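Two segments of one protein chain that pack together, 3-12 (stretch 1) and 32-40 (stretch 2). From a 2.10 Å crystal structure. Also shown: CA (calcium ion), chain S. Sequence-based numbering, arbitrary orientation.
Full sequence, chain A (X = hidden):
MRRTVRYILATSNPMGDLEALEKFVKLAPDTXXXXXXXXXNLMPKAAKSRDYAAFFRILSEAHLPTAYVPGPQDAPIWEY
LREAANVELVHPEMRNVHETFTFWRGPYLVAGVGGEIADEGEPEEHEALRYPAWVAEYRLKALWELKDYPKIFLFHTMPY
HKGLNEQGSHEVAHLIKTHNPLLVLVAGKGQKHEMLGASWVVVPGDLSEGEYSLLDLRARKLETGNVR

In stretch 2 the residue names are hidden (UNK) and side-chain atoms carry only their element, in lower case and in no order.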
ATOM      1  N   ARG A   3      -5.274   0.075  -8.986  1.00 28.26           N
ATOM      2  CA  ARG A   3      -5.002   1.385  -9.579  1.00 28.07           C
ATOM      3  C   ARG A   3      -5.201   1.348 -11.092  1.00 26.17           C
ATOM      4  O   ARG A   3      -5.579   0.309 -11.636  1.00 27.06           O
ATOM      5  CB  ARG A   3      -3.592   1.819  -9.215  1.00 31.20           C
ATOM      6  CG  ARG A   3      -3.433   1.998  -7.698  1.00 35.25           C
ATOM      7  CD  ARG A   3      -2.020   2.335  -7.307  1.00 37.89           C
ATOM      8  NE  ARG A   3      -1.839   2.285  -5.858  1.00 43.51           N
ATOM      9  CZ  ARG A   3      -2.425   3.114  -4.997  1.00 44.45           C
ATOM     10  NH1 ARG A   3      -3.239   4.066  -5.442  1.00 46.05           N
ATOM     11  NH2 ARG A   3      -2.185   3.000  -3.694  1.00 43.47           N
ATOM     12  N   THR A   4      -4.966   2.468 -11.773  1.00 23.01           N
ATOM     13  CA  THR A   4      -5.170   2.538 -13.226  1.00 20.94           C
ATOM     14  C   THR A   4      -4.240   1.596 -13.963  1.00 18.93           C
ATOM     15  O   THR A   4      -3.152   1.297 -13.505  1.00 20.00           O
ATOM     16  CB  THR A   4      -4.903   3.939 -13.787  1.00 22.03           C
ATOM     17  OG1 THR A   4      -3.810   4.528 -13.061  1.00 27.76           O
ATOM     18  CG2 THR A   4      -6.133   4.798 -13.724  1.00 20.63           C
ATOM     19  N   VAL A   5      -4.675   1.119 -15.110  1.00 19.77           N
ATOM     20  CA  VAL A   5      -3.838   0.221 -15.885  1.00 17.76           C
ATOM     21  C   VAL A   5      -2.857   1.009 -16.760  1.00 19.75           C
ATOM     22  O   VAL A   5      -3.286   1.812 -17.580  1.00 20.14           O
ATOM     23  CB  VAL A   5      -4.682  -0.630 -16.819  1.00 16.96           C
ATOM     24  CG1 VAL A   5      -3.752  -1.433 -17.760  1.00 15.72           C
ATOM     25  CG2 VAL A   5      -5.591  -1.540 -16.006  1.00 17.12           C
ATOM     26  N   ARG A   6      -1.560   0.780 -16.576  1.00 20.56           N
ATOM     27  CA  ARG A   6      -0.544   1.427 -17.392  1.00 24.30           C
ATOM     28  C   ARG A   6       0.283   0.369 -18.129  1.00 25.04           C
ATOM     29  O   ARG A   6       0.604   0.544 -19.305  1.00 27.16           O
ATOM     30  CB  ARG A   6       0.411   2.298 -16.556  1.00 25.71           C
ATOM     31  CG  ARG A   6       1.520   2.930 -17.432  1.00 34.68           C
ATOM     32  CD  ARG A   6       2.328   4.065 -16.756  1.00 37.21           C
ATOM     33  NE  ARG A   6       3.477   4.426 -17.587  1.00 40.56           N
ATOM     34  CZ  ARG A   6       4.554   5.094 -17.172  1.00 41.66           C
ATOM     35  NH1 ARG A   6       4.653   5.510 -15.915  1.00 37.82           N
ATOM     36  NH2 ARG A   6       5.572   5.296 -18.014  1.00 42.18           N
ATOM     37  N   TYR A   7       0.620  -0.718 -17.428  1.00 23.59           N
ATOM     38  CA  TYR A   7       1.409  -1.798 -17.999  1.00 22.34           C
ATOM     39  C   TYR A   7       0.594  -3.060 -18.172  1.00 22.56           C
ATOM     40  O   TYR A   7      -0.117  -3.486 -17.259  1.00 23.68           O
ATOM     41  CB  TYR A   7       2.623  -2.087 -17.118  1.00 23.84           C
ATOM     42  CG  TYR A   7       3.517  -0.895 -16.997  1.00 24.75           C
ATOM     43  CD1 TYR A   7       3.333   0.044 -15.972  1.00 23.49           C
ATOM     44  CD2 TYR A   7       4.491  -0.642 -17.971  1.00 23.82           C
ATOM     45  CE1 TYR A   7       4.095   1.205 -15.925  1.00 25.86           C
ATOM     46  CE2 TYR A   7       5.248   0.521 -17.939  1.00 27.11           C
ATOM     47  CZ  TYR A   7       5.042   1.445 -16.913  1.00 27.22           C
ATOM     48  OH  TYR A   7       5.762   2.612 -16.913  1.00 29.36           O
ATOM     49  N   ILE A   8       0.693  -3.651 -19.355  1.00 20.61           N
ATOM     50  CA  ILE A   8      -0.039  -4.865 -19.658  1.00 18.89           C
ATOM     51  C   ILE A   8       0.904  -5.984 -20.063  1.00 22.41           C
ATOM     52  O   ILE A   8       1.725  -5.813 -20.986  1.00 22.01           O
ATOM     53  CB  ILE A   8      -1.006  -4.635 -20.795  1.00 18.21           C
ATOM     54  CG1 ILE A   8      -2.024  -3.551 -20.430  1.00 18.94           C
ATOM     55  CG2 ILE A   8      -1.702  -5.909 -21.153  1.00 19.92           C
ATOM     56  CD1 ILE A   8      -2.764  -3.082 -21.660  1.00 18.30           C
ATOM     57  N   LEU A   9       0.801  -7.116 -19.361  1.00 20.96           N
ATOM     58  CA  LEU A   9       1.594  -8.309 -19.669  1.00 22.07           C
ATOM     59  C   LEU A   9       0.770  -9.032 -20.748  1.00 21.62           C
ATOM     60  O   LEU A   9      -0.421  -9.340 -20.551  1.00 21.71           O
ATOM     61  CB  LEU A   9       1.744  -9.174 -18.411  1.00 23.29           C
ATOM     62  CG  LEU A   9       2.606 -10.429 -18.502  1.00 23.46           C
ATOM     63  CD1 LEU A   9       4.013 -10.048 -18.924  1.00 20.58           C
ATOM     64  CD2 LEU A   9       2.617 -11.134 -17.131  1.00 22.12           C
ATOM     65  N   ALA A  10       1.387  -9.273 -21.900  1.00 19.27           N
ATOM     66  CA  ALA A  10       0.684  -9.884 -23.024  1.00 18.44           C
ATOM     67  C   ALA A  10       1.433 -10.999 -23.767  1.00 17.88           C
ATOM     68  O   ALA A  10       2.654 -11.059 -23.752  1.00 18.78           O
ATOM     69  CB  ALA A  10       0.296  -8.793 -24.011  1.00 17.66           C
ATOM     70  N   THR A  11       0.667 -11.860 -24.424  1.00 20.23           N
ATOM     71  CA  THR A  11       1.211 -12.981 -25.180  1.00 21.89           C
ATOM     72  C   THR A  11       0.059 -13.602 -25.943  1.00 22.60           C
ATOM     73  O   THR A  11      -1.122 -13.256 -25.715  1.00 21.85           O
ATOM     74  CB  THR A  11       1.830 -14.052 -24.253  1.00 23.90           C
ATOM     75  OG1 THR A  11       2.555 -14.995 -25.045  1.00 26.07           O
ATOM     76  CG2 THR A  11       0.735 -14.811 -23.497  1.00 23.69           C
ATOM     77  N   SER A  12       0.392 -14.525 -26.844  1.00 22.39           N
ATOM     78  CA  SER A  12      -0.621 -15.199 -27.652  1.00 21.31           C
ATOM     79  C   SER A  12      -0.305 -16.673 -27.894  1.00 20.62           C
ATOM     80  O   SER A  12       0.764 -17.164 -27.566  1.00 20.48           O
ATOM     81  CB  SER A  12      -0.736 -14.522 -29.015  1.00 22.73           C
ATOM     82  OG  SER A  12       0.487 -14.703 -29.727  1.00 23.21           O
ATOM     83  N   UNK A  32       5.332  -5.884 -12.253  1.00 28.08           N
ATOM     84  CA  UNK A  32       4.472  -4.809 -11.792  1.00 24.93           C
ATOM     85  C   UNK A  32       3.294  -4.629 -12.718  1.00 23.51           C
ATOM     86  O   UNK A  32       2.541  -3.670 -12.583  1.00 22.61           O
ATOM     87  N   UNK A  33       3.124  -5.553 -13.663  1.00 20.06           N
ATOM     88  CA  UNK A  33       2.000  -5.479 -14.605  1.00 18.42           C
ATOM     89  C   UNK A  33       0.699  -5.150 -13.888  1.00 18.74           C
ATOM     90  O   UNK A  33       0.470  -5.621 -12.761  1.00 18.85           O
ATOM     91  c   UNK A  33       1.848  -6.793 -15.321  1.00 19.26           C
ATOM     92  N   UNK A  34      -0.163  -4.382 -14.556  1.00 17.30           N
ATOM     93  CA  UNK A  34      -1.456  -3.985 -13.998  1.00 18.10           C
ATOM     94  C   UNK A  34      -2.571  -4.828 -14.545  1.00 20.39           C
ATOM     95  O   UNK A  34      -3.653  -4.922 -13.947  1.00 19.28           O
ATOM     96  c   UNK A  34      -1.738  -2.523 -14.294  1.00 15.77           C
ATOM     97  o   UNK A  34      -0.116  -0.869 -14.724  1.00 14.71           O
ATOM     98  o   UNK A  34      -0.182  -1.771 -12.697  1.00 12.83           O
ATOM     99  c   UNK A  34      -0.605  -1.647 -13.873  1.00 15.30           C
ATOM    100  N   UNK A  35      -2.305  -5.442 -15.695  1.00 17.91           N
ATOM    101  CA  UNK A  35      -3.273  -6.301 -16.325  1.00 17.94           C
ATOM    102  C   UNK A  35      -2.582  -7.343 -17.222  1.00 19.53           C
ATOM    103  O   UNK A  35      -1.373  -7.265 -17.458  1.00 19.75           O
ATOM    104  c   UNK A  35      -4.224  -5.480 -17.117  1.00 14.73           C
ATOM    105  N   UNK A  36      -3.359  -8.312 -17.699  1.00 17.56           N
ATOM    106  CA  UNK A  36      -2.849  -9.355 -18.569  1.00 19.12           C
ATOM    107  C   UNK A  36      -3.819  -9.462 -19.731  1.00 18.64           C
ATOM    108  O   UNK A  36      -5.041  -9.392 -19.544  1.00 19.91           O
ATOM    109  c   UNK A  36      -2.714 -11.840 -18.906  1.00 24.01           C
ATOM    110  c   UNK A  36      -2.825 -10.736 -17.867  1.00 19.55           C
ATOM    111  c   UNK A  36      -1.721 -12.035 -15.929  1.00 21.02           C
ATOM    112  c   UNK A  36      -1.713 -10.788 -16.823  1.00 21.26           C
ATOM    113  N   UNK A  37      -3.282  -9.595 -20.937  1.00 16.62           N
ATOM    114  CA  UNK A  37      -4.115  -9.760 -22.112  1.00 17.93           C
ATOM    115  C   UNK A  37      -3.573 -11.001 -22.808  1.00 20.36           C
ATOM    116  O   UNK A  37      -2.369 -11.115 -23.038  1.00 19.85           O
ATOM    117  c   UNK A  37      -4.025  -8.548 -23.018  1.00 20.33           C
ATOM    118  N   UNK A  38      -4.450 -11.944 -23.126  1.00 22.52           N
ATOM    119  CA  UNK A  38      -3.983 -13.173 -23.754  1.00 23.16           C
ATOM    120  C   UNK A  38      -4.844 -13.591 -24.945  1.00 23.36           C
ATOM    121  O   UNK A  38      -6.073 -13.714 -24.853  1.00 21.98           O
ATOM    122  c   UNK A  38      -4.235 -16.337 -23.937  1.00 26.61           C
ATOM    123  c   UNK A  38      -3.900 -14.273 -22.689  1.00 24.51           C
ATOM    124  c   UNK A  38      -3.256 -15.611 -23.063  1.00 26.35           C
ATOM    125  c   UNK A  38      -2.865 -16.432 -21.802  1.00 25.73           C
ATOM    126  N   UNK A  39      -4.165 -13.777 -26.076  1.00 21.72           N
ATOM    127  CA  UNK A  39      -4.786 -14.145 -27.340  1.00 22.10           C
ATOM    128  C   UNK A  39      -4.601 -15.640 -27.601  1.00 22.13           C
ATOM    129  O   UNK A  39      -3.519 -16.160 -27.372  1.00 21.78           O
ATOM    130  c   UNK A  39      -4.122 -11.854 -28.248  1.00 23.29           C
ATOM    131  c   UNK A  39      -4.125 -13.369 -28.520  1.00 21.68           C
ATOM    132  c   UNK A  39      -4.895 -13.628 -29.791  1.00 21.68           C
ATOM    133  c   UNK A  39      -5.513 -11.220 -28.282  1.00 22.36           C
ATOM    134  N   UNK A  40      -5.642 -16.320 -28.090  1.00 23.69           N
ATOM    135  CA  UNK A  40      -5.526 -17.752 -28.361  1.00 25.52           C
ATOM    136  C   UNK A  40      -4.526 -18.051 -29.481  1.00 27.79           C
ATOM    137  O   UNK A  40      -3.878 -17.137 -29.980  1.00 28.21           O
TER
HETATM  138 CA    CA S 914       1.490  -1.874 -11.308  1.00 31.69          CA
HETATM  139  O   HOH W   1      -2.883  -1.400 -11.662  1.00 33.89           O
HETATM  140  O   HOH W   2       0.299  -3.967 -10.432  1.00 37.10           O
HETATM  141  O   HOH W   3       0.225  -0.402  -9.765  1.00 26.38           O
HETATM  142  O   HOH W   4       2.474  -2.583  -9.266  1.00 43.22           O

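Position 32 has backbone atoms and nothing beyond CA. Its phi/psi of 88/9 is a positive-phi conformation just after a helix, in which a CB would be jammed against the preceding carbonyl O, and its own O lies 2.4 Å from the calcium ion CA. This is Gly 32.

Position 33 carries one carbon, 3.9 Å from CB of Leu 9 and with no further atom attached, so it is Ala 33. Its backbone O accepts a hydrogen bond from O of water 2 at 2.9 Å.

Position 34 has two carbons, the second bearing two oxygens: a short carboxylate. One oxygen is 2.2 Å from the calcium ion CA; the other lies 2.9 Å from N of Arg 6 and 2.8 Å from N of Tyr 7. A terminal amide could match the atom count, but its nitrogen could not accept from two backbone NH groups or bind the metal, and both terminal atoms here are oxygens. The residue is Asp 34, with chi1 in the m well. OD1 binds the metal, while OD2 accepts both hydrogen bonds, at N-H...O angles of 159° for Arg 6 and 176° for Tyr 7. OD2 also sits at the edge of the Tyr 7 ring, near its plane.

At position 35 the side chain is again a single carbon, 4.1 Å from CG1 of Val 5 and 4.4 Å from CG1 of Ile 8. It is Ala 35.

Four carbons follow at position 36, forked at the first, with one arm two carbons long. That beta-branched pattern identifies Ile 36, whose CG1 approaches CB of Leu 9 at 4.1 Å.

A lone carbon at position 37 lies 4.0 Å from CG2 of Ile 8 and 4.4 Å from CB of Ala 10, giving Ala 37.

Position 38 also has four carbons, but the fork comes at the second, which distinguishes Leu 38 from its beta-branched isomer. Its CG is 4.1 Å from CG2 of Thr 11.

The fork returns to the first carbon at position 39, again with a two-carbon arm; that first carbon is 3.6 Å from CB of Ser 12. This is Ile 39, with chi1 and chi2 both m.

Position 40 has no side-chain atom and is Gly 40.

The contact works as a parallel strand pair anchored at one end by a carboxylate. Asp 34 N donates to Tyr 7 O (2.8 Å), and the ladder continues with Leu 9 N to Ala 35 O (2.9 Å), Ala 37 N to Leu 9 O (2.9 Å), a weak bond from Thr 11 N to Ala 37 O (3.4 Å), and Ile 39 N to Thr 11 O (3.1 Å). Side chains alternate accordingly: Ile 8, Ala 10 and Ser 12 share a face with Ala 35, Ala 37 and Ile 39, while Leu 9 and Thr 11 share the other with Ile 36 and Leu 38. Asp 34 thus couples the start of this pairing to the calcium site.

Stretch 2 32-40: GADAIALIG
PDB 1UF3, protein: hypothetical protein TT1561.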